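Local coordinates for pyridoxine 4-oxidase (PDB 4HA6), which is an FAD-dependent oxidase of the GMC family that oxidises the 4-hydroxymethyl group of pyridoxine, at residues A296-A301 against E403-I408; E315-M320 against E332-C337; G34-D39 against R79-S84. All blocks are in the same frame, centred on the assembly; numbering follows the deposited sequence.

Interactions 1 and 2 are neighbours in the same antiparallel sheet and its helical cover, with centres 11 Å apart, and both are buried. Interaction 2 is nested along the chain inside the loop closed by interaction 1. It joins two strands through backbone hydrogen bonds and apolar side chains, whereas interaction 1 docks strand 293-302 against helix 392-409 through a polar cluster centred on one amide. The two meet where A404 and S405 of that helix pack on I333 and V335. Interaction 3 lies apart, its centre about 35 Å from that of interaction 1 and about 30 Å from that of interaction 2, in the FAD-binding part of the chain. There two loops, only partly buried, join by backbone, water and mixed polar-apolar contacts beside the cofactor.

Interaction 1: residues A296-A301 against E403-I408; sequences AGNLYA and EASRTI
The amide of N298 stands between strand 293-302 and helix 392-409, where its oxygen takes two hydrogen bonds. CG of N298 is anti to the backbone N (chi1 -169°), which carries the amide off the strand toward the helix. S405, with OG likewise anti to its own backbone N, donates to N298 OD1 over 3.0 Å, in the plane of the carbonyl and on a lone pair. Y300, two residues along the strand, donates a second bond: its OH is 2.6 Å from N298 OD1 and approaches from above the carbonyl plane. The ring of Y300 brings this hydroxyl up to the helix backbone, with OH 3.6 Å from R406 CA, and the ring itself packs edge-to-face with that of H410.

R406 runs across N298 at about a right angle. Its CG lies 3.4 Å from N298 OD1 and 3.7 Å from N298 ND2, and the guanidinium and amide planes are 87° apart. The chain bends at chi3, and NE forms a salt bridge with E421. ND2 of N298 donates to that same carboxylate and to the carbonyl of L423, so hydrogen bonds at both ends fix the flip of the amide. An alanine here would remove the acceptor shared by the buried hydroxyls of Y300 and S405, and would probably loosen the strand from the helix.

Strand and helix run nearly parallel; over these short segments the axes are inclined by 19° and come within 9.4 Å. Such spacing and alignment belong to a helix lying along a β-sheet. Here helix 392-409 covers one side of the antiparallel sheet that, as in other GMC oxidoreductases, probably forms the core of the substrate-binding domain.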
loop_
_atom_site.group_PDB
_atom_site.type_symbol
_atom_site.label_atom_id
_atom_site.label_comp_id
_atom_site.label_asym_id
_atom_site.label_seq_id
_atom_site.Cartn_x
_atom_site.Cartn_y
_atom_site.Cartn_z
ATOM N N ALA A 296 16.397 6.018 -4.127
ATOM C CA ALA A 296 17.252 5.704 -2.982
ATOM C C ALA A 296 18.720 5.812 -3.377
ATOM O O ALA A 296 19.320 4.822 -3.796
ATOM C CB ALA A 296 16.957 4.288 -2.468
ATOM N N GLY A 297 19.296 7.008 -3.248
ATOM C CA GLY A 297 18.571 8.173 -2.755
ATOM C C GLY A 297 19.453 9.396 -2.878
ATOM O O GLY A 297 20.607 9.292 -3.306
ATOM N N ASN A 298 18.915 10.562 -2.541
ATOM C CA ASN A 298 19.738 11.768 -2.431
ATOM C C ASN A 298 20.541 11.597 -1.122
ATOM O O ASN A 298 20.110 12.038 -0.050
ATOM C CB ASN A 298 18.816 12.997 -2.397
ATOM C CG ASN A 298 19.555 14.313 -2.561
ATOM O OD1 ASN A 298 18.989 15.383 -2.301
ATOM N ND2 ASN A 298 20.810 14.251 -3.010
ATOM N N LEU A 299 21.685 10.912 -1.225
ATOM C CA LEU A 299 22.470 10.440 -0.080
ATOM C C LEU A 299 23.464 11.502 0.393
ATOM O O LEU A 299 24.249 12.014 -0.416
ATOM C CB LEU A 299 23.259 9.194 -0.503
ATOM C CG LEU A 299 23.623 8.065 0.467
ATOM C CD1 LEU A 299 25.117 7.689 0.355
ATOM C CD2 LEU A 299 23.202 8.348 1.905
ATOM N N TYR A 300 23.445 11.813 1.691
ATOM C CA TYR A 300 24.343 12.828 2.277
ATOM C C TYR A 300 25.269 12.264 3.352
ATOM O O TYR A 300 24.818 11.613 4.302
ATOM C CB TYR A 300 23.529 13.973 2.900
ATOM C CG TYR A 300 22.745 14.763 1.890
ATOM C CD1 TYR A 300 23.300 15.884 1.286
ATOM C CD2 TYR A 300 21.454 14.372 1.510
ATOM C CE1 TYR A 300 22.593 16.619 0.334
ATOM C CE2 TYR A 300 20.734 15.101 0.556
ATOM C CZ TYR A 300 21.315 16.223 -0.025
ATOM O OH TYR A 300 20.627 16.958 -0.965
ATOM N N ALA A 301 26.563 12.535 3.225
ATOM C CA ALA A 301 27.490 12.230 4.308
ATOM C C ALA A 301 27.130 13.128 5.486
ATOM O O ALA A 301 26.878 14.328 5.300
ATOM C CB ALA A 301 28.934 12.483 3.864
ATOM N N GLU A 403 15.179 17.172 -8.095
ATOM C CA GLU A 403 15.589 18.561 -7.965
ATOM C C GLU A 403 15.056 19.171 -6.691
ATOM O O GLU A 403 15.729 19.988 -6.069
ATOM C CB GLU A 403 15.184 19.378 -9.191
ATOM C CG GLU A 403 16.021 19.010 -10.387
ATOM C CD GLU A 403 15.693 19.824 -11.599
ATOM O OE1 GLU A 403 14.539 20.307 -11.697
ATOM O OE2 GLU A 403 16.596 19.970 -12.449
ATOM N N ALA A 404 13.851 18.776 -6.294
ATOM C CA ALA A 404 13.281 19.339 -5.080
ATOM C C ALA A 404 14.084 18.840 -3.890
ATOM O O ALA A 404 14.347 19.588 -2.941
ATOM C CB ALA A 404 11.821 18.967 -4.944
ATOM N N SER A 405 14.481 17.570 -3.960
ATOM C CA SER A 405 15.212 16.923 -2.875
ATOM C C SER A 405 16.562 17.594 -2.628
ATOM O O SER A 405 16.963 17.837 -1.478
ATOM C CB SER A 405 15.438 15.443 -3.212
ATOM O OG SER A 405 16.081 14.786 -2.139
ATOM N N ARG A 406 17.288 17.865 -3.703
ATOM C CA ARG A 406 18.599 18.476 -3.553
ATOM C C ARG A 406 18.478 19.912 -3.027
ATOM O O ARG A 406 19.271 20.319 -2.182
ATOM C CB ARG A 406 19.377 18.391 -4.865
ATOM C CG ARG A 406 19.579 16.934 -5.322
ATOM C CD ARG A 406 20.468 16.850 -6.545
ATOM N NE ARG A 406 21.845 17.170 -6.202
ATOM C CZ ARG A 406 22.741 17.629 -7.069
ATOM N NH1 ARG A 406 22.399 17.827 -8.336
ATOM N NH2 ARG A 406 23.976 17.897 -6.667
ATOM N N THR A 407 17.465 20.649 -3.487
ATOM C CA THR A 407 17.226 22.008 -2.985
ATOM C C THR A 407 17.019 21.960 -1.466
ATOM O O THR A 407 17.680 22.687 -0.710
ATOM C CB THR A 407 16.018 22.688 -3.682
ATOM O OG1 THR A 407 16.281 22.809 -5.086
ATOM C CG2 THR A 407 15.763 24.079 -3.119
ATOM N N ILE A 408 16.123 21.087 -1.014
ATOM C CA ILE A 408 15.895 20.923 0.421
ATOM C C ILE A 408 17.168 20.441 1.113
ATOM O O ILE A 408 17.573 21.012 2.127
ATOM C CB ILE A 408 14.747 19.956 0.736
ATOM C CG1 ILE A 408 13.416 20.524 0.227
ATOM C CG2 ILE A 408 14.684 19.699 2.247
ATOM C CD1 ILE A 408 12.279 19.518 0.208
#

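Interaction 2: residues E315-M320 against E332-C337; sequences ESMAYM and EIVVGC
V334 adopts a chi1 of 55°, with CG1 in the crowded position between backbone N and carbonyl carbon and CG2 anti to the N, while Y319 has CG anti to the carbonyl carbon (chi1 -58°). Together these torsions set V334 CG2 over one face of the Y319 ring in a CH-pi contact, 3.9 Å from the centroid and displaced toward the rim, where it is 3.5 Å from CE1. On the same face of the sheet M317 bends at chi2 and chi3, folding its thioether over the neighbouring strand so that CE rests 3.7 Å from G336 CA. A CB at G336 would collide with this methyl group. Strands 315-320 and 333-337 form an antiparallel pair within the sheet of the probable substrate-binding domain. A318 and V335 are a hydrogen-bonded pair in it, with A318 N 2.9 Å from V335 O. The return bond runs from V335 N to A318 O at 3.0 Å. At the far end a classic β-bulge places E332 and I333 both opposite M320, whose carbonyl oxygen accepts from both amides. M320 CG, in the crowded position, packs 3.6 Å from I333 CG1 on the face covered by helix 392-409. The Y319 and M317 face looks toward the active site: Y319 touches P488 of the pyridoxamine pocket, and the M317 side chain lies about 5 Å from the bound pyridoxamine, nearest atoms.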
loop_
_atom_site.group_PDB
_atom_site.type_symbol
_atom_site.label_atom_id
_atom_site.label_comp_id
_atom_site.label_asym_id
_atom_site.label_seq_id
_atom_site.Cartn_x
_atom_site.Cartn_y
_atom_site.Cartn_z
ATOM N N GLU A 315 10.690 9.308 8.707
ATOM C CA GLU A 315 9.863 9.998 9.679
ATOM C C GLU A 315 9.005 11.112 9.102
ATOM O O GLU A 315 8.010 11.499 9.720
ATOM C CB GLU A 315 10.740 10.561 10.807
ATOM C CG GLU A 315 11.657 9.537 11.457
ATOM C CD GLU A 315 12.188 9.993 12.803
ATOM O OE1 GLU A 315 12.078 11.199 13.113
ATOM O OE2 GLU A 315 12.702 9.135 13.555
ATOM N N SER A 316 9.379 11.630 7.932
ATOM C CA SER A 316 8.701 12.816 7.397
ATOM C C SER A 316 8.696 12.879 5.862
ATOM O O SER A 316 9.728 13.165 5.242
ATOM C CB SER A 316 9.359 14.081 7.967
ATOM O OG SER A 316 8.686 15.256 7.544
ATOM N N MET A 317 7.539 12.602 5.260
ATOM C CA MET A 317 7.327 12.863 3.838
ATOM C C MET A 317 6.885 14.294 3.675
ATOM O O MET A 317 6.020 14.764 4.427
ATOM C CB MET A 317 6.201 11.995 3.279
ATOM C CG MET A 317 6.443 10.519 3.344
ATOM S SD MET A 317 8.007 10.181 2.576
ATOM C CE MET A 317 8.907 9.754 4.072
ATOM N N ALA A 318 7.457 14.980 2.689
ATOM C CA ALA A 318 6.978 16.301 2.314
ATOM C C ALA A 318 6.406 16.209 0.905
ATOM O O ALA A 318 7.163 16.090 -0.062
ATOM C CB ALA A 318 8.113 17.312 2.357
ATOM N N TYR A 319 5.078 16.246 0.792
ATOM C CA TYR A 319 4.417 16.284 -0.511
ATOM C C TYR A 319 4.327 17.725 -0.999
ATOM O O TYR A 319 4.186 18.647 -0.193
ATOM C CB TYR A 319 3.017 15.667 -0.402
ATOM C CG TYR A 319 3.096 14.257 0.108
ATOM C CD1 TYR A 319 3.325 13.209 -0.774
ATOM C CD2 TYR A 319 3.006 13.974 1.468
ATOM C CE1 TYR A 319 3.422 11.902 -0.322
ATOM C CE2 TYR A 319 3.111 12.660 1.940
ATOM C CZ TYR A 319 3.329 11.633 1.025
ATOM O OH TYR A 319 3.456 10.316 1.434
ATOM N N MET A 320 4.393 17.922 -2.315
ATOM C CA MET A 320 4.397 19.275 -2.860
ATOM C C MET A 320 4.087 19.272 -4.356
ATOM O O MET A 320 3.994 18.215 -4.996
ATOM C CB MET A 320 5.758 19.939 -2.594
ATOM C CG MET A 320 6.938 19.234 -3.279
ATOM S SD MET A 320 8.589 19.641 -2.622
ATOM C CE MET A 320 8.647 18.598 -1.166
ATOM N N GLU A 332 2.271 16.405 -6.417
ATOM C CA GLU A 332 2.809 15.816 -7.645
ATOM C C GLU A 332 4.106 15.055 -7.363
ATOM O O GLU A 332 4.419 14.072 -8.035
ATOM C CB GLU A 332 3.074 16.894 -8.703
ATOM C CG GLU A 332 1.861 17.711 -9.068
ATOM C CD GLU A 332 2.174 18.733 -10.138
ATOM O OE1 GLU A 332 3.069 19.587 -9.910
ATOM O OE2 GLU A 332 1.529 18.668 -11.208
ATOM N N ILE A 333 4.869 15.520 -6.377
ATOM C CA ILE A 333 6.091 14.825 -5.978
ATOM C C ILE A 333 6.157 14.749 -4.457
ATOM O O ILE A 333 5.318 15.330 -3.755
ATOM C CB ILE A 333 7.382 15.514 -6.523
ATOM C CG1 ILE A 333 7.469 16.962 -6.023
ATOM C CG2 ILE A 333 7.458 15.468 -8.046
ATOM C CD1 ILE A 333 8.625 17.767 -6.622
ATOM N N VAL A 334 7.160 14.036 -3.954
ATOM C CA VAL A 334 7.370 13.886 -2.518
ATOM C C VAL A 334 8.869 13.772 -2.260
ATOM O O VAL A 334 9.601 13.187 -3.064
ATOM C CB VAL A 334 6.646 12.629 -1.964
ATOM C CG1 VAL A 334 7.074 11.387 -2.717
ATOM C CG2 VAL A 334 6.899 12.467 -0.451
ATOM N N VAL A 335 9.334 14.384 -1.174
ATOM C CA VAL A 335 10.710 14.208 -0.727
ATOM C C VAL A 335 10.629 13.821 0.735
ATOM O O VAL A 335 10.023 14.538 1.526
ATOM C CB VAL A 335 11.557 15.497 -0.861
ATOM C CG1 VAL A 335 12.919 15.302 -0.208
ATOM C CG2 VAL A 335 11.720 15.888 -2.322
ATOM N N GLY A 336 11.214 12.687 1.094
ATOM C CA GLY A 336 11.100 12.182 2.453
ATOM C C GLY A 336 12.444 12.141 3.152
ATOM O O GLY A 336 13.487 11.961 2.510
ATOM N N CYS A 337 12.432 12.321 4.467
ATOM C CA CYS A 337 13.677 12.304 5.219
ATOM C C CYS A 337 13.952 10.914 5.789
ATOM O O CYS A 337 13.297 10.499 6.743
ATOM C CB CYS A 337 13.621 13.329 6.352
ATOM S SG CYS A 337 15.127 13.358 7.342
#

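Interaction 3: residues G34-D39 against R79-S84; sequences GEEPTD and RLIGGS. With FAD (flavin-adenine dinucleotide), chain B.
Two irregular segments run 57° apart and close up at G34, G34 CA lying 3.7 Å from L80 CA, while the amide of I81 donates a nearly straight bond (161°) to the carbonyl of E35, I81 N to E35 O being 3.1 Å.

E36 lies alongside I81, its chain bent at chi2 so that the flat carboxylate rests against the aliphatic branches, with OE1 3.5 Å from I81 CG1; the same oxygen is held in a salt bridge by R205. Next along the chain, P37 meets L80, P37 CB to L80 CD1 at 4.1 Å. R79 CG passes near G34, and its charged end makes a cation-pi contact with W58, an FAD-binding residue. A CB at G34 would clash with R79 O and L80 N, so this approach depends on glycine. One water extends the seam, accepting from E35 N at 2.9 Å and donating to R79 O at 2.6 Å. From L80 to G83 the chain forms a type II turn, and G83 has a positive phi where a CB would strike the FAD phosphate oxygen O1A. The turn delivers S84 to the cofactor: S84 OG bonds to FAD O2A at 2.7 Å and S84 N to FAD O1A at 3.2 Å.

Segment 34-39 leaves strand 28-31 of the parallel Rossmann-type sheet, just beyond E32, which accepts from the G34 amide and also bonds to FAD. Segment 79-84 precedes helix 97-107, and G82 is hydrogen-bonded through its backbone to G9, in the glycine-rich turn between strand 4-7 and helix 11-20.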
loop_
_atom_site.group_PDB
_atom_site.type_symbol
_atom_site.label_atom_id
_atom_site.label_comp_id
_atom_site.label_asym_id
_atom_site.label_seq_id
_atom_site.Cartn_x
_atom_site.Cartn_y
_atom_site.Cartn_z
ATOM N N GLY A 34 -1.092 -17.558 5.562
ATOM C CA GLY A 34 0.003 -17.574 6.518
ATOM C C GLY A 34 -0.385 -18.104 7.893
ATOM O O GLY A 34 -1.507 -18.584 8.096
ATOM N N GLU A 35 0.552 -18.015 8.835
ATOM C CA GLU A 35 0.323 -18.451 10.209
ATOM C C GLU A 35 0.011 -17.249 11.085
ATOM O O GLU A 35 0.060 -16.105 10.621
ATOM C CB GLU A 35 1.563 -19.161 10.752
ATOM C CG GLU A 35 2.139 -20.261 9.838
ATOM C CD GLU A 35 1.266 -21.504 9.749
ATOM O OE1 GLU A 35 1.661 -22.464 9.048
ATOM O OE2 GLU A 35 0.188 -21.531 10.377
ATOM N N GLU A 36 -0.332 -17.496 12.346
ATOM C CA GLU A 36 -0.478 -16.402 13.299
ATOM C C GLU A 36 0.930 -15.911 13.631
ATOM O O GLU A 36 1.897 -16.673 13.518
ATOM C CB GLU A 36 -1.212 -16.861 14.564
ATOM C CG GLU A 36 -2.689 -17.211 14.356
ATOM C CD GLU A 36 -3.591 -15.988 14.307
ATOM O OE1 GLU A 36 -4.803 -16.157 14.056
ATOM O OE2 GLU A 36 -3.095 -14.861 14.525
ATOM N N PRO A 37 1.058 -14.632 14.017
ATOM C CA PRO A 37 2.395 -14.092 14.302
ATOM C C PRO A 37 2.985 -14.658 15.598
ATOM O O PRO A 37 2.233 -14.945 16.530
ATOM C CB PRO A 37 2.138 -12.584 14.436
ATOM C CG PRO A 37 0.711 -12.482 14.862
ATOM C CD PRO A 37 -0.000 -13.617 14.178
ATOM N N THR A 38 4.304 -14.849 15.633
ATOM C CA THR A 38 5.013 -15.226 16.862
ATOM C C THR A 38 6.315 -14.425 17.009
ATOM O O THR A 38 6.841 -14.265 18.116
ATOM C CB THR A 38 5.352 -16.741 16.921
ATOM O OG1 THR A 38 6.416 -17.042 16.006
ATOM C CG2 THR A 38 4.133 -17.599 16.599
ATOM N N ASP A 39 6.830 -13.935 15.883
ATOM C CA ASP A 39 8.053 -13.135 15.850
ATOM C C ASP A 39 7.820 -11.787 16.540
ATOM O O ASP A 39 6.989 -10.998 16.092
ATOM C CB ASP A 39 8.487 -12.925 14.392
ATOM C CG ASP A 39 9.901 -12.381 14.264
ATOM O OD1 ASP A 39 10.271 -11.453 15.018
ATOM O OD2 ASP A 39 10.645 -12.883 13.394
ATOM N N ARG A 79 2.622 -12.522 4.525
ATOM C CA ARG A 79 1.996 -13.854 4.473
ATOM C C ARG A 79 1.771 -14.397 5.893
ATOM O O ARG A 79 2.514 -15.267 6.367
ATOM C CB ARG A 79 2.848 -14.854 3.673
ATOM C CG ARG A 79 2.160 -16.214 3.447
ATOM C CD ARG A 79 3.157 -17.383 3.430
ATOM N NE ARG A 79 3.666 -17.620 2.085
ATOM C CZ ARG A 79 4.935 -17.456 1.716
ATOM N NH1 ARG A 79 5.849 -17.076 2.603
ATOM N NH2 ARG A 79 5.292 -17.683 0.459
ATOM N N LEU A 80 0.742 -13.876 6.556
ATOM C CA LEU A 80 0.416 -14.202 7.949
ATOM C C LEU A 80 -0.789 -13.351 8.328
ATOM O O LEU A 80 -1.146 -12.410 7.594
ATOM C CB LEU A 80 1.590 -13.912 8.905
ATOM C CG LEU A 80 1.968 -12.472 9.275
ATOM C CD1 LEU A 80 3.008 -12.457 10.393
ATOM C CD2 LEU A 80 2.468 -11.682 8.060
ATOM N N ILE A 81 -1.421 -13.681 9.454
ATOM C CA ILE A 81 -2.575 -12.922 9.915
ATOM C C ILE A 81 -2.152 -11.464 10.086
ATOM O O ILE A 81 -1.202 -11.164 10.813
ATOM C CB ILE A 81 -3.167 -13.513 11.220
ATOM C CG1 ILE A 81 -3.982 -14.777 10.912
ATOM C CG2 ILE A 81 -4.044 -12.495 11.928
ATOM C CD1 ILE A 81 -5.291 -14.509 10.156
ATOM N N GLY A 82 -2.825 -10.564 9.372
ATOM C CA GLY A 82 -2.446 -9.162 9.388
ATOM C C GLY A 82 -1.821 -8.720 8.077
ATOM O O GLY A 82 -1.773 -7.517 7.777
ATOM N N GLY A 83 -1.336 -9.690 7.299
ATOM C CA GLY A 83 -0.842 -9.424 5.955
ATOM C C GLY A 83 0.328 -8.456 5.870
ATOM O O GLY A 83 1.306 -8.598 6.615
ATOM N N SER A 84 0.227 -7.483 4.957
ATOM C CA SER A 84 1.316 -6.532 4.697
ATOM C C SER A 84 1.390 -5.513 5.813
ATOM O O SER A 84 2.386 -4.787 5.946
ATOM C CB SER A 84 1.130 -5.803 3.357
ATOM O OG SER A 84 1.225 -6.682 2.246
HETATM P PA FAD B . -2.513 -7.543 2.273
HETATM O O1A FAD B . -2.548 -6.743 3.568
HETATM O O2A FAD B . -1.184 -7.796 1.618
HETATM O O5B FAD B . -3.245 -8.954 2.575
HETATM C C5B FAD B . -3.222 -10.080 1.703
HETATM C C4B FAD B . -3.407 -11.290 2.607
HETATM O O4B FAD B . -4.018 -12.384 1.916
HETATM C C3B FAD B . -2.064 -11.792 3.121
HETATM O O3B FAD B . -2.228 -12.030 4.529
HETATM C C2B FAD B . -1.818 -13.092 2.360
HETATM O O2B FAD B . -1.053 -14.026 3.142
HETATM C C1B FAD B . -3.236 -13.582 2.080
HETATM N N9A FAD B . -3.396 -14.393 0.837
HETATM C C8A FAD B . -2.859 -14.133 -0.375
HETATM N N7A FAD B . -3.243 -15.078 -1.277
HETATM C C5A FAD B . -4.048 -15.965 -0.645
HETATM C C6A FAD B . -4.795 -17.194 -1.019
HETATM N N6A FAD B . -4.763 -17.681 -2.301
HETATM N N1A FAD B . -5.517 -17.815 -0.043
HETATM C C2A FAD B . -5.568 -17.341 1.219
HETATM N N3A FAD B . -4.912 -16.225 1.613
HETATM C C4A FAD B . -4.148 -15.503 0.746
HETATM N N1 FAD B . 1.128 1.383 3.522
HETATM C C2 FAD B . 0.956 2.529 4.207
HETATM O O2 FAD B . -0.113 3.161 4.050
HETATM N N3 FAD B . 1.898 3.032 5.026
HETATM C C4 FAD B . 3.072 2.411 5.235
HETATM O O4 FAD B . 3.949 2.901 5.995
HETATM C C4X FAD B . 3.335 1.144 4.517
HETATM N N5 FAD B . 4.492 0.464 4.655
HETATM C C5X FAD B . 4.698 -0.705 3.999
HETATM C C6 FAD B . 5.893 -1.403 4.157
HETATM C C7 FAD B . 6.101 -2.607 3.490
HETATM C C7M FAD B . 7.400 -3.351 3.675
HETATM C C8 FAD B . 5.039 -3.156 2.602
HETATM C C8M FAD B . 5.271 -4.454 1.877
HETATM C C9 FAD B . 3.838 -2.467 2.438
HETATM C C9A FAD B . 3.642 -1.257 3.105
HETATM N N10 FAD B . 2.437 -0.552 2.944
HETATM C C10 FAD B . 2.257 0.654 3.637
HETATM C "C1'" FAD B . 1.388 -1.072 2.057
HETATM C "C2'" FAD B . 0.215 -1.672 2.814
HETATM O "O2'" FAD B . 0.691 -2.526 3.867
HETATM C "C3'" FAD B . -0.605 -2.474 1.801
HETATM O "O3'" FAD B . -0.901 -1.621 0.682
HETATM C "C4'" FAD B . -1.891 -2.998 2.413
HETATM O "O4'" FAD B . -1.546 -3.792 3.562
HETATM C "C5'" FAD B . -2.699 -3.820 1.402
HETATM O "O5'" FAD B . -3.629 -4.623 2.125
HETATM P P FAD B . -4.517 -5.703 1.344
HETATM O O1P FAD B . -5.682 -6.157 2.213
HETATM O O2P FAD B . -4.791 -5.209 -0.062
HETATM O O3P FAD B . -3.479 -6.912 1.160
HETATM O O HOH W 1 3.117 -16.807 8.330
#